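Local coordinates for protein putative poly(3-hydroxybutyrate) depolymerase LpqC (Bordetella parapertussis 12822, PDB 3D0K) that probably hydrolyses ester bonds of poly(3-hydroxybutyrate)-type substrates as a hydrolase with an alpha-beta-alpha sandwich fold, at residues D13-A16 and L17-H21; L179-F182 and E183-F186; D198-A201 and R202-A205. All coordinates share one frame; numbering follows the deposited sequence. Where two conformers were deposited one is given.

Interaction 1 (D13-A16 and L17-H21); sequences DRIA and LELGH
The last turn of helix 11-18, which precedes the edge strand 23-29 of the sheet, is held by backbone bonds and by one apolar pair, Ile15 with Leu19. Leu17 N donates to Asp13 O at 3.2 Å, and Leu19 N donates to Ile15 O at 2.9 Å. Between these two, Glu18 N splits weakly between Arg14 O and Ile15 O, and Leu17 N has a second, weak bond to Arg14 O. Leu19 is the first residue to leave helical backbone angles. On the buried side Ile15 and Leu19 lie side by side and point the same way, with Ile15 CG2 3.9 Å from Leu19 CD2. The methyl CG2 of Ile15, set opposite the backbone N, is directed along the carbonyl side toward Leu19. Both side chains also rest on strand 23-29, Ile15 on Tyr29 and Leu19 on Ile27. Glu18 CG passes Arg14 O at 3.3 Å, and the chain then bends away. At the helix end, Glu18 O accepts from Asn25 ND2 and Leu19 O from Arg46 NH2. Two carbonyls at the end are thus taken by side chains of strands 23-29 and 40-46, while the aliphatic pair packs the helix end against strand 23-29.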
loop_
_atom_site.group_PDB
_atom_site.type_symbol
_atom_site.label_atom_id
_atom_site.label_comp_id
_atom_site.label_asym_id
_atom_site.label_seq_id
_atom_site.Cartn_x
_atom_site.Cartn_y
_atom_site.Cartn_z
ATOM N N ASP A 13 4.185 23.606 5.116
ATOM C CA ASP A 13 5.024 24.664 4.489
ATOM C C ASP A 13 6.148 24.051 3.679
ATOM O O ASP A 13 6.360 24.432 2.554
ATOM C CB ASP A 13 5.626 25.639 5.498
ATOM C CG ASP A 13 4.577 26.367 6.313
ATOM O OD1 ASP A 13 3.507 26.702 5.726
ATOM O OD2 ASP A 13 4.826 26.611 7.537
ATOM N N ARG A 14 6.845 23.089 4.273
ATOM C CA ARG A 14 7.915 22.342 3.560
ATOM C C ARG A 14 7.443 21.711 2.270
ATOM O O ARG A 14 8.084 21.870 1.217
ATOM C CB ARG A 14 8.587 21.308 4.469
ATOM C CG ARG A 14 9.601 21.994 5.364
ATOM C CD ARG A 14 10.417 21.024 6.223
ATOM N NE ARG A 14 9.661 20.704 7.424
ATOM C CZ ARG A 14 9.670 21.418 8.547
ATOM N NH1 ARG A 14 10.419 22.518 8.668
ATOM N NH2 ARG A 14 8.911 21.028 9.561
ATOM N N ILE A 15 6.289 21.057 2.346
ATOM C CA ILE A 15 5.727 20.362 1.194
ATOM C C ILE A 15 5.358 21.385 0.118
ATOM O O ILE A 15 5.508 21.117 -1.058
ATOM C CB ILE A 15 4.500 19.458 1.575
ATOM C CG1 ILE A 15 4.974 18.223 2.348
ATOM C CG2 ILE A 15 3.712 19.019 0.287
ATOM C CD1 ILE A 15 3.863 17.394 2.936
ATOM N N ALA A 16 4.836 22.537 0.531
ATOM C CA ALA A 16 4.485 23.601 -0.414
ATOM C C ALA A 16 5.704 24.074 -1.216
ATOM O O ALA A 16 5.613 24.338 -2.421
ATOM C CB ALA A 16 3.809 24.787 0.337
ATOM N N LEU A 17 6.858 24.118 -0.559
ATOM C CA LEU A 17 8.102 24.596 -1.190
ATOM C C LEU A 17 8.774 23.525 -2.061
ATOM O O LEU A 17 9.517 23.853 -2.990
ATOM C CB LEU A 17 9.085 25.007 -0.099
ATOM C CG LEU A 17 8.725 26.267 0.704
ATOM C CD1 LEU A 17 9.658 26.456 1.921
ATOM C CD2 LEU A 17 8.775 27.460 -0.222
ATOM N N GLU A 18 8.547 22.259 -1.737
ATOM C CA GLU A 18 9.266 21.154 -2.398
ATOM C C GLU A 18 8.460 20.506 -3.509
ATOM O O GLU A 18 9.039 19.913 -4.427
ATOM C CB GLU A 18 9.614 20.059 -1.388
ATOM C CG GLU A 18 10.670 20.466 -0.309
ATOM C CD GLU A 18 12.122 20.162 -0.726
ATOM O OE1 GLU A 18 12.447 20.327 -1.937
ATOM O OE2 GLU A 18 12.933 19.754 0.166
ATOM N N LEU A 19 7.137 20.593 -3.432
ATOM C CA LEU A 19 6.289 19.850 -4.354
ATOM C C LEU A 19 5.549 20.811 -5.308
ATOM O O LEU A 19 4.663 20.389 -6.077
ATOM C CB LEU A 19 5.326 18.990 -3.529
ATOM C CG LEU A 19 4.867 17.640 -4.030
ATOM C CD1 LEU A 19 6.043 16.870 -4.634
ATOM C CD2 LEU A 19 4.189 16.844 -2.907
ATOM N N GLY A 20 5.923 22.085 -5.255
ATOM C CA GLY A 20 5.272 23.118 -6.061
ATOM C C GLY A 20 5.634 23.023 -7.533
ATOM O O GLY A 20 4.844 23.414 -8.399
ATOM N N HIS A 21 6.834 22.512 -7.812
ATOM C CA HIS A 21 7.346 22.447 -9.186
ATOM C C HIS A 21 7.433 21.032 -9.714
ATOM O O HIS A 21 7.494 20.070 -8.944
ATOM C CB HIS A 21 8.712 23.143 -9.329
ATOM C CG HIS A 21 9.742 22.710 -8.327
ATOM N ND1 HIS A 21 10.758 23.543 -7.903
ATOM C CD2 HIS A 21 9.909 21.544 -7.655
ATOM C CE1 HIS A 21 11.509 22.905 -7.022
ATOM N NE2 HIS A 21 11.012 21.691 -6.850
#

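Interaction 2 (L179-F182 and E183-F186); sequences LPTF and EHRF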
loop_
_atom_site.group_PDB
_atom_site.type_symbol
_atom_site.label_atom_id
_atom_site.label_comp_id
_atom_site.label_asym_id
_atom_site.label_seq_id
_atom_site.Cartn_x
_atom_site.Cartn_y
_atom_site.Cartn_z
ATOM N N LEU A 179 -4.898 -12.288 8.209
ATOM C CA LEU A 179 -6.210 -12.831 7.862
ATOM C C LEU A 179 -7.313 -12.087 8.609
ATOM O O LEU A 179 -7.085 -11.637 9.708
ATOM C CB LEU A 179 -6.251 -14.313 8.260
ATOM C CG LEU A 179 -5.159 -15.126 7.589
ATOM C CD1 LEU A 179 -5.147 -16.564 8.173
ATOM C CD2 LEU A 179 -5.407 -15.118 6.084
ATOM N N PRO A 180 -8.510 -11.986 8.008
ATOM C CA PRO A 180 -9.608 -11.160 8.572
ATOM C C PRO A 180 -10.346 -11.965 9.654
ATOM O O PRO A 180 -11.492 -12.401 9.473
ATOM C CB PRO A 180 -10.486 -10.873 7.350
ATOM C CG PRO A 180 -10.239 -12.096 6.463
ATOM C CD PRO A 180 -8.868 -12.579 6.703
ATOM N N THR A 181 -9.677 -12.125 10.783
ATOM C CA THR A 181 -10.196 -12.929 11.889
ATOM C C THR A 181 -9.428 -12.596 13.153
ATOM O O THR A 181 -8.241 -12.294 13.117
ATOM C CB THR A 181 -10.056 -14.466 11.627
ATOM O OG1 THR A 181 -10.533 -15.178 12.778
ATOM C CG2 THR A 181 -8.593 -14.892 11.392
ATOM N N PHE A 182 -10.141 -12.639 14.274
ATOM C CA PHE A 182 -9.566 -12.414 15.575
ATOM C C PHE A 182 -9.021 -13.716 16.183
ATOM O O PHE A 182 -8.560 -13.728 17.316
ATOM C CB PHE A 182 -10.600 -11.724 16.459
ATOM C CG PHE A 182 -10.778 -10.265 16.125
ATOM C CD1 PHE A 182 -11.734 -9.850 15.208
ATOM C CD2 PHE A 182 -9.940 -9.292 16.712
ATOM C CE1 PHE A 182 -11.871 -8.477 14.883
ATOM C CE2 PHE A 182 -10.073 -7.934 16.416
ATOM C CZ PHE A 182 -11.030 -7.514 15.489
ATOM N N GLU A 183 -9.021 -14.797 15.414
ATOM C CA GLU A 183 -8.481 -16.067 15.940
ATOM C C GLU A 183 -6.962 -16.030 16.220
ATOM O O GLU A 183 -6.493 -16.783 17.077
ATOM C CB GLU A 183 -8.752 -17.222 14.988
ATOM C CG GLU A 183 -10.203 -17.635 14.896
ATOM C CD GLU A 183 -10.490 -18.425 13.618
ATOM O OE1 GLU A 183 -10.472 -17.836 12.483
ATOM O OE2 GLU A 183 -10.734 -19.648 13.768
ATOM N N HIS A 184 -6.214 -15.201 15.470
ATOM C CA HIS A 184 -4.749 -15.152 15.558
ATOM C C HIS A 184 -4.312 -13.751 15.917
ATOM O O HIS A 184 -4.978 -12.767 15.544
ATOM C CB HIS A 184 -4.098 -15.578 14.238
ATOM C CG HIS A 184 -4.701 -16.811 13.663
ATOM N ND1 HIS A 184 -5.399 -16.814 12.472
ATOM C CD2 HIS A 184 -4.774 -18.069 14.149
ATOM C CE1 HIS A 184 -5.843 -18.036 12.236
ATOM N NE2 HIS A 184 -5.488 -18.811 13.241
ATOM N N ARG A 185 -3.192 -13.671 16.657
ATOM C CA ARG A 185 -2.604 -12.394 17.011
ATOM C C ARG A 185 -2.021 -11.774 15.748
ATOM O O ARG A 185 -1.482 -12.465 14.884
ATOM C CB ARG A 185 -1.479 -12.592 18.023
ATOM C CG ARG A 185 -0.838 -11.272 18.578
ATOM C CD ARG A 185 0.013 -11.603 19.821
ATOM N NE ARG A 185 -0.904 -11.995 20.908
ATOM C CZ ARG A 185 -1.401 -11.128 21.804
ATOM N NH1 ARG A 185 -1.022 -9.839 21.752
ATOM N NH2 ARG A 185 -2.243 -11.538 22.763
ATOM N N PHE A 186 -2.152 -10.474 15.656
ATOM C CA PHE A 186 -1.448 -9.715 14.633
ATOM C C PHE A 186 0.065 -10.019 14.668
ATOM O O PHE A 186 0.645 -10.136 15.753
ATOM C CB PHE A 186 -1.770 -8.250 14.847
ATOM C CG PHE A 186 -1.277 -7.349 13.771
ATOM C CD1 PHE A 186 -2.077 -7.083 12.667
ATOM C CD2 PHE A 186 -0.003 -6.752 13.862
ATOM C CE1 PHE A 186 -1.635 -6.224 11.623
ATOM C CE2 PHE A 186 0.473 -5.908 12.817
ATOM C CZ PHE A 186 -0.359 -5.616 11.713
#
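Thr181 OG1 is gripped twice by Glu183: it donates to Glu183 OE1 at 2.7 Å and accepts from Glu183 N at 3.1 Å, the latter bond closing an ST turn. The bond from Glu183 N is fairly straight, 161° at the hydrogen, and the carboxylate receives the hydroxyl on its anti lone pair, the one away from OE2. OG1 stands opposite the Thr181 backbone N (chi1 178°), which turns the hydroxyl to the following residues. Glu183 reaches back with a chain extended beyond CG, and its CG passes 3.3 Å from Thr181 OG1, so Glu183 holds the hydroxyl from backbone and side chain together. The other branch of the threonine, CG2, approaches His184 obliquely, 3.9 Å from ND1, and Leu179 CD1 comes to the same nitrogen at 4.3 Å. Glu183 CB lies over the centre of one face of the imidazole, 4.0 Å above its plane. Just upstream, Pro180 is the centre of an inverse gamma turn, closed by Thr181 N bonding to Leu179 O. Within the long loop between strand 168-172 and helix 197-205, backbone bonds pair Leu179 with Glu188, Thr181 with Leu190 and His184 with Asp191. The two bonds fix the rotation of the threonine hydroxyl and direct its proton toward the carboxylate, whereas His184 ND1 is buried without a polar partner in the model, which probably costs some desolvation energy.

Interaction 3 (D198-A201 and R202-A205); sequences DHLA and RLLA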
loop_
_atom_site.group_PDB
_atom_site.type_symbol
_atom_site.label_atom_id
_atom_site.label_comp_id
_atom_site.label_asym_id
_atom_site.label_seq_id
_atom_site.Cartn_x
_atom_site.Cartn_y
_atom_site.Cartn_z
ATOM N N ASP A 198 -15.812 -3.536 14.241
ATOM C CA ASP A 198 -16.021 -2.424 13.312
ATOM C C ASP A 198 -14.872 -2.254 12.319
ATOM O O ASP A 198 -15.127 -1.941 11.137
ATOM C CB ASP A 198 -16.281 -1.097 14.059
ATOM C CG ASP A 198 -17.649 -1.080 14.774
ATOM O OD1 ASP A 198 -17.945 -0.094 15.524
ATOM O OD2 ASP A 198 -18.446 -2.041 14.584
ATOM N N HIS A 199 -13.620 -2.433 12.765
ATOM C CA HIS A 199 -12.477 -2.324 11.835
ATOM C C HIS A 199 -12.618 -3.409 10.773
ATOM O O HIS A 199 -12.422 -3.159 9.583
ATOM C CB HIS A 199 -11.110 -2.520 12.529
ATOM C CG HIS A 199 -10.655 -1.318 13.301
ATOM N ND1 HIS A 199 -10.749 -1.237 14.674
ATOM C CD2 HIS A 199 -10.137 -0.139 12.884
ATOM C CE1 HIS A 199 -10.301 -0.060 15.073
ATOM N NE2 HIS A 199 -9.938 0.630 14.005
ATOM N N LEU A 200 -12.936 -4.610 11.235
ATOM C CA LEU A 200 -13.135 -5.740 10.352
ATOM C C LEU A 200 -14.287 -5.509 9.350
ATOM O O LEU A 200 -14.133 -5.807 8.151
ATOM C CB LEU A 200 -13.362 -7.035 11.165
ATOM C CG LEU A 200 -13.505 -8.279 10.260
ATOM C CD1 LEU A 200 -12.378 -8.456 9.211
ATOM C CD2 LEU A 200 -13.633 -9.557 11.070
ATOM N N ALA A 201 -15.427 -5.020 9.826
ATOM C CA ALA A 201 -16.559 -4.760 8.929
ATOM C C ALA A 201 -16.146 -3.743 7.868
ATOM O O ALA A 201 -16.434 -3.924 6.689
ATOM C CB ALA A 201 -17.779 -4.242 9.714
ATOM N N ARG A 202 -15.460 -2.676 8.279
ATOM C CA ARG A 202 -15.054 -1.644 7.318
ATOM C C ARG A 202 -14.044 -2.187 6.304
ATOM O O ARG A 202 -14.135 -1.874 5.075
ATOM C CB ARG A 202 -14.413 -0.466 8.033
ATOM C CG ARG A 202 -15.359 0.319 8.925
ATOM C CD ARG A 202 -14.437 1.204 9.731
ATOM N NE ARG A 202 -14.885 1.557 11.078
ATOM C CZ ARG A 202 -15.988 2.248 11.342
ATOM N NH1 ARG A 202 -16.798 2.635 10.351
ATOM N NH2 ARG A 202 -16.301 2.520 12.607
ATOM N N LEU A 203 -13.109 -3.003 6.800
ATOM C CA LEU A 203 -12.139 -3.694 5.892
ATOM C C LEU A 203 -12.838 -4.506 4.831
ATOM O O LEU A 203 -12.532 -4.409 3.608
ATOM C CB LEU A 203 -11.187 -4.579 6.711
ATOM C CG LEU A 203 -10.256 -5.530 5.957
ATOM C CD1 LEU A 203 -9.234 -4.712 5.135
ATOM C CD2 LEU A 203 -9.625 -6.542 6.897
ATOM N N LEU A 204 -13.737 -5.393 5.277
ATOM C CA LEU A 204 -14.490 -6.241 4.375
ATOM C C LEU A 204 -15.327 -5.517 3.337
ATOM O O LEU A 204 -15.445 -5.991 2.230
ATOM C CB LEU A 204 -15.355 -7.249 5.165
ATOM C CG LEU A 204 -14.588 -8.299 5.994
ATOM C CD1 LEU A 204 -15.534 -9.064 6.921
ATOM C CD2 LEU A 204 -13.802 -9.294 5.075
ATOM N N ALA A 205 -15.882 -4.356 3.689
ATOM C CA ALA A 205 -16.779 -3.616 2.807
ATOM C C ALA A 205 -16.022 -2.901 1.698
ATOM O O ALA A 205 -16.578 -2.636 0.608
ATOM C CB ALA A 205 -17.587 -2.599 3.624
#
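The Arg202 guanidinium lies obliquely beside the carbonyl of Asp198, with NE 3.5 Å from Asp198 O. Its NH2 passes 3.9 Å from Asp198 CB. The carboxylate OD1 of Asp198 is 4.2 Å from Arg202 NH2 but stands far off the guanidinium plane, and the pair is a proximity of charges, not a salt bridge. The arginine chain is extended from CG to NE and runs back along the helix, its CG 3.2 Å from Asp198 O. That oxygen is already bonded to Arg202 N at 3.0 Å. The imidazole of His199 turns to the start of the helix, where ND1 accepts from Thr196 N, just before the helix. On the buried flank, Leu200 CD1 meets Leu204 CG at 3.9 Å and Leu203 CD2 at 4.1 Å. Leu204 N donates almost straight to Leu200 O, 174° at the hydrogen. Leu203 rests on helix 149-160 and Leu204 on helix 237-255, so helix 197-205 of the beta-alpha-beta unit between strands 168-172 and 209-213 packs on both. The helix is thus amphipathic: its leucines supply apolar packing and its main-chain bonds run from residue i+4 back to i, while Asp198 and Arg202 probably add a modest electrostatic attraction.

How the interactions relate
Interactions 2 and 3 are neighbours, with centres about 13 Å apart, and they touch directly: Pro180 CB packs on Leu200 CD1 at 3.6 Å, and the ring atom Phe182 CE1 lies 4.3 Å from Leu200 CB. The loop 179-186 thereby leans on helix 197-205, which it precedes in the chain. Interaction 1 stands apart, its centre about 41 Å from that of interaction 2 and 35 Å from that of interaction 3. Interactions 1 and 2 lie on opposite sides of the chain's centre, the first beside the edge strand 23-29. None includes a residue of the probable Ser-His-Asp triad; all three are local structural contacts, two in helices and one in a loop.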